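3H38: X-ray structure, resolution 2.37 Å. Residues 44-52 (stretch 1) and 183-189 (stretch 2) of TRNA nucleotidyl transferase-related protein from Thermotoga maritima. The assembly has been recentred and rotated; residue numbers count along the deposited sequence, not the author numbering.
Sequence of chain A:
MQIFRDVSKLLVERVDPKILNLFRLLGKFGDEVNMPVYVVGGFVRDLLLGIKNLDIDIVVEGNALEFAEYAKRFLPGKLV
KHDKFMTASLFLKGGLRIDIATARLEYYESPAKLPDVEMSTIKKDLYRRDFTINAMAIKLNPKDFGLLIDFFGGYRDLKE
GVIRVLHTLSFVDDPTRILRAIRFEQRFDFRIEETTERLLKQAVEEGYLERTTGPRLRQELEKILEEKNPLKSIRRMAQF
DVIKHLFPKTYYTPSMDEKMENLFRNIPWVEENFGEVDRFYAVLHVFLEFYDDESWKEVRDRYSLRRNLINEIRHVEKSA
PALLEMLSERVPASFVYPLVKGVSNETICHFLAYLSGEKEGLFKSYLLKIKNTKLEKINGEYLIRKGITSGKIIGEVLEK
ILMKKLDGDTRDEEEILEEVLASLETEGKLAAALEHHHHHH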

ATOM      1  N   VAL A  44      -9.217 -19.112  -3.658  1.00 35.23           N
ATOM      2  CA  VAL A  44      -9.984 -19.806  -4.679  1.00 32.14           C
ATOM      3  C   VAL A  44      -9.851 -19.109  -6.049  1.00 30.48           C
ATOM      4  O   VAL A  44      -9.712 -19.765  -7.090  1.00 32.46           O
ATOM      5  CB  VAL A  44     -11.463 -19.924  -4.254  1.00 24.99           C
ATOM      6  CG1 VAL A  44     -12.319 -20.445  -5.408  1.00 20.42           C
ATOM      7  CG2 VAL A  44     -11.575 -20.834  -3.043  1.00 20.78           C
ATOM      8  N   ARG A  45      -9.933 -17.780  -6.035  1.00 28.58           N
ATOM      9  CA  ARG A  45      -9.613 -16.955  -7.188  1.00 30.94           C
ATOM     10  C   ARG A  45      -8.254 -17.372  -7.768  1.00 31.69           C
ATOM     11  O   ARG A  45      -8.134 -17.717  -8.955  1.00 29.64           O
ATOM     12  CB  ARG A  45      -9.539 -15.501  -6.733  1.00 29.21           C
ATOM     13  CG  ARG A  45      -9.332 -14.454  -7.837  1.00 21.39           C
ATOM     14  CD  ARG A  45      -8.901 -13.129  -7.168  1.00 32.57           C
ATOM     15  NE  ARG A  45      -7.655 -13.304  -6.412  1.00 34.45           N
ATOM     16  CZ  ARG A  45      -7.381 -12.710  -5.249  1.00 38.12           C
ATOM     17  NH1 ARG A  45      -8.263 -11.872  -4.681  1.00 33.44           N
ATOM     18  NH2 ARG A  45      -6.226 -12.964  -4.645  1.00 31.86           N
ATOM     19  N   ASP A  46      -7.244 -17.358  -6.899  1.00 26.17           N
ATOM     20  CA  ASP A  46      -5.874 -17.656  -7.278  1.00 33.71           C
ATOM     21  C   ASP A  46      -5.739 -19.064  -7.854  1.00 38.48           C
ATOM     22  O   ASP A  46      -5.121 -19.249  -8.904  1.00 42.49           O
ATOM     23  CB  ASP A  46      -4.933 -17.392  -6.100  1.00 30.36           C
ATOM     24  CG  ASP A  46      -4.874 -15.884  -5.727  1.00 45.99           C
ATOM     25  OD1 ASP A  46      -5.191 -15.038  -6.595  1.00 42.23           O
ATOM     26  OD2 ASP A  46      -4.519 -15.531  -4.577  1.00 47.05           O
ATOM     27  N   LEU A  47      -6.361 -20.048  -7.211  1.00 29.11           N
ATOM     28  CA  LEU A  47      -6.358 -21.415  -7.736  1.00 33.98           C
ATOM     29  C   LEU A  47      -6.827 -21.439  -9.187  1.00 37.11           C
ATOM     30  O   LEU A  47      -6.163 -22.015 -10.060  1.00 42.31           O
ATOM     31  CB  LEU A  47      -7.212 -22.374  -6.873  1.00 31.94           C
ATOM     32  CG  LEU A  47      -7.351 -23.814  -7.402  1.00 33.20           C
ATOM     33  CD1 LEU A  47      -6.032 -24.547  -7.310  1.00 25.40           C
ATOM     34  CD2 LEU A  47      -8.415 -24.588  -6.649  1.00 30.44           C
ATOM     35  N   LEU A  48      -7.969 -20.811  -9.446  1.00 33.06           N
ATOM     36  CA  LEU A  48      -8.573 -20.866 -10.779  1.00 34.57           C
ATOM     37  C   LEU A  48      -7.732 -20.085 -11.813  1.00 45.20           C
ATOM     38  O   LEU A  48      -7.660 -20.476 -12.978  1.00 48.08           O
ATOM     39  CB  LEU A  48     -10.015 -20.358 -10.734  1.00 37.02           C
ATOM     40  CG  LEU A  48     -11.012 -21.211  -9.912  1.00 42.14           C
ATOM     41  CD1 LEU A  48     -12.338 -20.525  -9.759  1.00 28.71           C
ATOM     42  CD2 LEU A  48     -11.231 -22.605 -10.545  1.00 37.75           C
ATOM     43  N   LEU A  49      -7.095 -18.993 -11.384  1.00 42.75           N
ATOM     44  CA  LEU A  49      -6.162 -18.247 -12.253  1.00 42.96           C
ATOM     45  C   LEU A  49      -4.821 -18.951 -12.384  1.00 46.83           C
ATOM     46  O   LEU A  49      -3.993 -18.561 -13.198  1.00 45.58           O
ATOM     47  CB  LEU A  49      -5.927 -16.811 -11.747  1.00 26.70           C
ATOM     48  CG  LEU A  49      -7.140 -15.897 -11.953  1.00 37.04           C
ATOM     49  CD1 LEU A  49      -6.996 -14.588 -11.203  1.00 32.02           C
ATOM     50  CD2 LEU A  49      -7.421 -15.676 -13.461  1.00 29.69           C
ATOM     51  N   GLY A  50      -4.620 -19.998 -11.590  1.00 49.87           N
ATOM     52  CA  GLY A  50      -3.353 -20.696 -11.564  1.00 33.10           C
ATOM     53  C   GLY A  50      -2.265 -19.820 -10.974  1.00 47.23           C
ATOM     54  O   GLY A  50      -1.140 -19.781 -11.484  1.00 56.84           O
ATOM     55  N   ILE A  51      -2.601 -19.114  -9.899  1.00 48.51           N
ATOM     56  CA  ILE A  51      -1.670 -18.223  -9.218  1.00 51.99           C
ATOM     57  C   ILE A  51      -1.360 -18.740  -7.823  1.00 52.72           C
ATOM     58  O   ILE A  51      -2.243 -18.845  -6.988  1.00 55.53           O
ATOM     59  CB  ILE A  51      -2.252 -16.806  -9.086  1.00 50.37           C
ATOM     60  CG1 ILE A  51      -2.343 -16.144 -10.459  1.00 47.35           C
ATOM     61  CG2 ILE A  51      -1.417 -15.949  -8.106  1.00 40.65           C
ATOM     62  CD1 ILE A  51      -2.893 -14.712 -10.403  1.00 42.34           C
ATOM     63  N   LYS A  52      -0.108 -19.032  -7.566  1.00 57.39           N
ATOM     64  CA  LYS A  52       0.301 -19.516  -6.283  1.00 52.39           C
ATOM     65  C   LYS A  52      -0.240 -18.644  -5.193  1.00 48.06           C
ATOM     66  O   LYS A  52      -0.196 -17.456  -5.284  1.00 39.06           O
ATOM     67  CB  LYS A  52       1.809 -19.553  -6.205  1.00 63.06           C
ATOM     68  CG  LYS A  52       2.355 -20.850  -5.750  1.00 75.30           C
ATOM     69  CD  LYS A  52       2.855 -20.773  -4.352  1.00 77.95           C
ATOM     70  CE  LYS A  52       4.337 -20.667  -4.335  1.00 84.37           C
ATOM     71  NZ  LYS A  52       4.844 -19.371  -3.834  1.00 85.96           N
ATOM     72  N   ARG A 183      -7.918  -1.362  -7.845  1.00 34.51           N
ATOM     73  CA  ARG A 183      -6.800  -2.161  -7.462  1.00 36.74           C
ATOM     74  C   ARG A 183      -6.748  -3.539  -8.046  1.00 35.99           C
ATOM     75  O   ARG A 183      -5.731  -3.937  -8.501  1.00 31.08           O
ATOM     76  CB  ARG A 183      -6.622  -2.233  -5.969  1.00 41.82           C
ATOM     77  CG  ARG A 183      -5.751  -3.338  -5.553  1.00 33.18           C
ATOM     78  CD  ARG A 183      -5.136  -3.119  -4.245  1.00 38.48           C
ATOM     79  NE  ARG A 183      -6.153  -3.045  -3.229  1.00 43.54           N
ATOM     80  CZ  ARG A 183      -6.518  -4.048  -2.463  1.00 58.39           C
ATOM     81  NH1 ARG A 183      -7.471  -3.904  -1.583  1.00 42.27           N
ATOM     82  NH2 ARG A 183      -5.921  -5.192  -2.580  1.00 78.91           N
ATOM     83  N   PHE A 184      -7.843  -4.278  -8.007  1.00 43.46           N
ATOM     84  CA  PHE A 184      -7.870  -5.620  -8.598  1.00 33.64           C
ATOM     85  C   PHE A 184      -7.976  -5.510 -10.120  1.00 34.74           C
ATOM     86  O   PHE A 184      -7.583  -6.412 -10.840  1.00 35.56           O
ATOM     87  CB  PHE A 184      -9.026  -6.464  -8.040  1.00 19.64           C
ATOM     88  CG  PHE A 184      -8.892  -6.823  -6.565  1.00 29.89           C
ATOM     89  CD1 PHE A 184      -9.834  -6.394  -5.644  1.00 34.91           C
ATOM     90  CD2 PHE A 184      -7.865  -7.625  -6.111  1.00 37.43           C
ATOM     91  CE1 PHE A 184      -9.731  -6.741  -4.296  1.00 38.22           C
ATOM     92  CE2 PHE A 184      -7.763  -7.970  -4.769  1.00 41.60           C
ATOM     93  CZ  PHE A 184      -8.701  -7.526  -3.862  1.00 36.15           C
ATOM     94  N   GLU A 185      -8.530  -4.410 -10.609  1.00 41.60           N
ATOM     95  CA  GLU A 185      -8.517  -4.147 -12.049  1.00 52.27           C
ATOM     96  C   GLU A 185      -7.089  -4.089 -12.596  1.00 46.16           C
ATOM     97  O   GLU A 185      -6.788  -4.710 -13.605  1.00 41.61           O
ATOM     98  CB  GLU A 185      -9.236  -2.842 -12.380  1.00 51.70           C
ATOM     99  CG  GLU A 185     -10.103  -2.930 -13.619  1.00 45.20           C
ATOM    100  CD  GLU A 185     -10.462  -1.566 -14.172  1.00 43.40           C
ATOM    101  OE1 GLU A 185      -9.912  -0.550 -13.675  1.00 44.48           O
ATOM    102  OE2 GLU A 185     -11.284  -1.509 -15.116  1.00 43.16           O
ATOM    103  N   GLN A 186      -6.205  -3.347 -11.941  1.00 39.98           N
ATOM    104  CA  GLN A 186      -4.830  -3.309 -12.422  1.00 46.96           C
ATOM    105  C   GLN A 186      -4.038  -4.550 -12.001  1.00 41.60           C
ATOM    106  O   GLN A 186      -3.087  -4.924 -12.677  1.00 46.95           O
ATOM    107  CB  GLN A 186      -4.061  -2.019 -12.010  1.00 53.68           C
ATOM    108  CG  GLN A 186      -4.826  -0.696 -12.090  1.00 48.49           C
ATOM    109  CD  GLN A 186      -5.526  -0.493 -13.420  1.00 54.43           C
ATOM    110  OE1 GLN A 186      -4.983  -0.816 -14.464  1.00 52.37           O
ATOM    111  NE2 GLN A 186      -6.745   0.044 -13.383  1.00 55.55           N
ATOM    112  N   ARG A 187      -4.397  -5.175 -10.885  1.00 44.41           N
ATOM    113  CA  ARG A 187      -3.604  -6.301 -10.372  1.00 48.40           C
ATOM    114  C   ARG A 187      -3.640  -7.578 -11.238  1.00 61.21           C
ATOM    115  O   ARG A 187      -2.640  -8.285 -11.344  1.00 69.62           O
ATOM    116  CB  ARG A 187      -3.977  -6.639  -8.934  1.00 42.46           C
ATOM    117  CG  ARG A 187      -3.431  -7.990  -8.485  1.00 35.30           C
ATOM    118  CD  ARG A 187      -4.390  -8.621  -7.521  1.00 44.99           C
ATOM    119  NE  ARG A 187      -4.054  -8.416  -6.111  1.00 51.76           N
ATOM    120  CZ  ARG A 187      -3.831  -9.413  -5.252  1.00 63.08           C
ATOM    121  NH1 ARG A 187      -3.550  -9.146  -3.976  1.00 69.06           N
ATOM    122  NH2 ARG A 187      -3.901 -10.687  -5.663  1.00 48.25           N
ATOM    123  N   PHE A 188      -4.796  -7.879 -11.822  1.00 59.31           N
ATOM    124  CA  PHE A 188      -4.890  -8.828 -12.926  1.00 54.85           C
ATOM    125  C   PHE A 188      -5.081  -7.906 -14.095  1.00 55.62           C
ATOM    126  O   PHE A 188      -5.085  -6.693 -13.910  1.00 70.98           O
ATOM    127  CB  PHE A 188      -6.116  -9.702 -12.726  1.00 52.69           C
ATOM    128  CG  PHE A 188      -6.305 -10.121 -11.309  1.00 47.70           C
ATOM    129  CD1 PHE A 188      -5.592 -11.194 -10.784  1.00 52.73           C
ATOM    130  CD2 PHE A 188      -7.174  -9.432 -10.482  1.00 48.54           C
ATOM    131  CE1 PHE A 188      -5.754 -11.576  -9.456  1.00 44.93           C
ATOM    132  CE2 PHE A 188      -7.341  -9.801  -9.172  1.00 36.09           C
ATOM    133  CZ  PHE A 188      -6.628 -10.880  -8.655  1.00 41.78           C
ATOM    134  N   ASP A 189      -5.248  -8.396 -15.304  1.00 44.21           N
ATOM    135  CA  ASP A 189      -5.454  -7.372 -16.332  1.00 58.94           C
ATOM    136  C   ASP A 189      -6.945  -7.225 -16.593  1.00 54.18           C
ATOM    137  O   ASP A 189      -7.452  -7.541 -17.678  1.00 48.49           O
ATOM    138  CB  ASP A 189      -4.655  -7.638 -17.615  1.00 70.41           C
ATOM    139  CG  ASP A 189      -4.613  -6.423 -18.544  1.00 75.65           C
ATOM    140  OD1 ASP A 189      -5.261  -5.398 -18.235  1.00 75.18           O
ATOM    141  OD2 ASP A 189      -3.938  -6.500 -19.594  1.00 84.13           O
TER

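The two helix ends meet through side chains alone: no hydrogen bond crosses between them, and even the nearest CA atoms, Leu49 CA and Phe188 CA, stand 9.5 Å apart. Long side chains therefore have to bridge the gap, and Arg45 and Phe188 do most of it.

Arg45 points its CA-to-CB bond toward the other stretch and runs out through chi1 and chi2 both t. A p chi3 then turns the guanidinium, placing it beside the carboxylate of its neighbour Asp46, whose m chi1 brings its end nearer the contact. NE and NH2 of Arg45 both donate to Asp46 OD1 at 3.0 Å, and Arg45 NH2 adds a weak bond to Asp46 OD2 at 3.1 Å; all three are parts of one salt bridge. Held this way, the guanidinium offers one face to Phe188, with Arg45 NE 3.5 Å from Phe188 CZ. Arg45 NH1 also comes within 3.9 Å of Phe184 CE2, and it finds a hydrogen bond elsewhere in the structure.

Charge is less tidy beside Arg187. Arg45 NH2 and Arg187 NH2 lie 3.4 Å apart, two donors of like charge that cannot bond to each other. The acidic oxygens of Asp46 lie close enough to temper that proximity on the Arg45 side.

Phe188, the first residue to leave helical phi/psi, points its CA-to-CB bond toward stretch 1, and chi1 at -41° sets the ring against Arg45, Leu49 and Ile51. Leu49, in the common m,t rotamer, brings CD1 to 3.7 Å from Phe188 CD1. Ile51, also m,t, sets its CD1 near the plane of the ring, at the edge, 4.3 Å from Phe188 CE1. Between these two, Gly50 takes positive phi in a Schellman motif, with Gly50 N bonding to Leu47 O and Ile51 N to Asp46 O. Past that turn, Ile51 still reaches the same ring as Leu49.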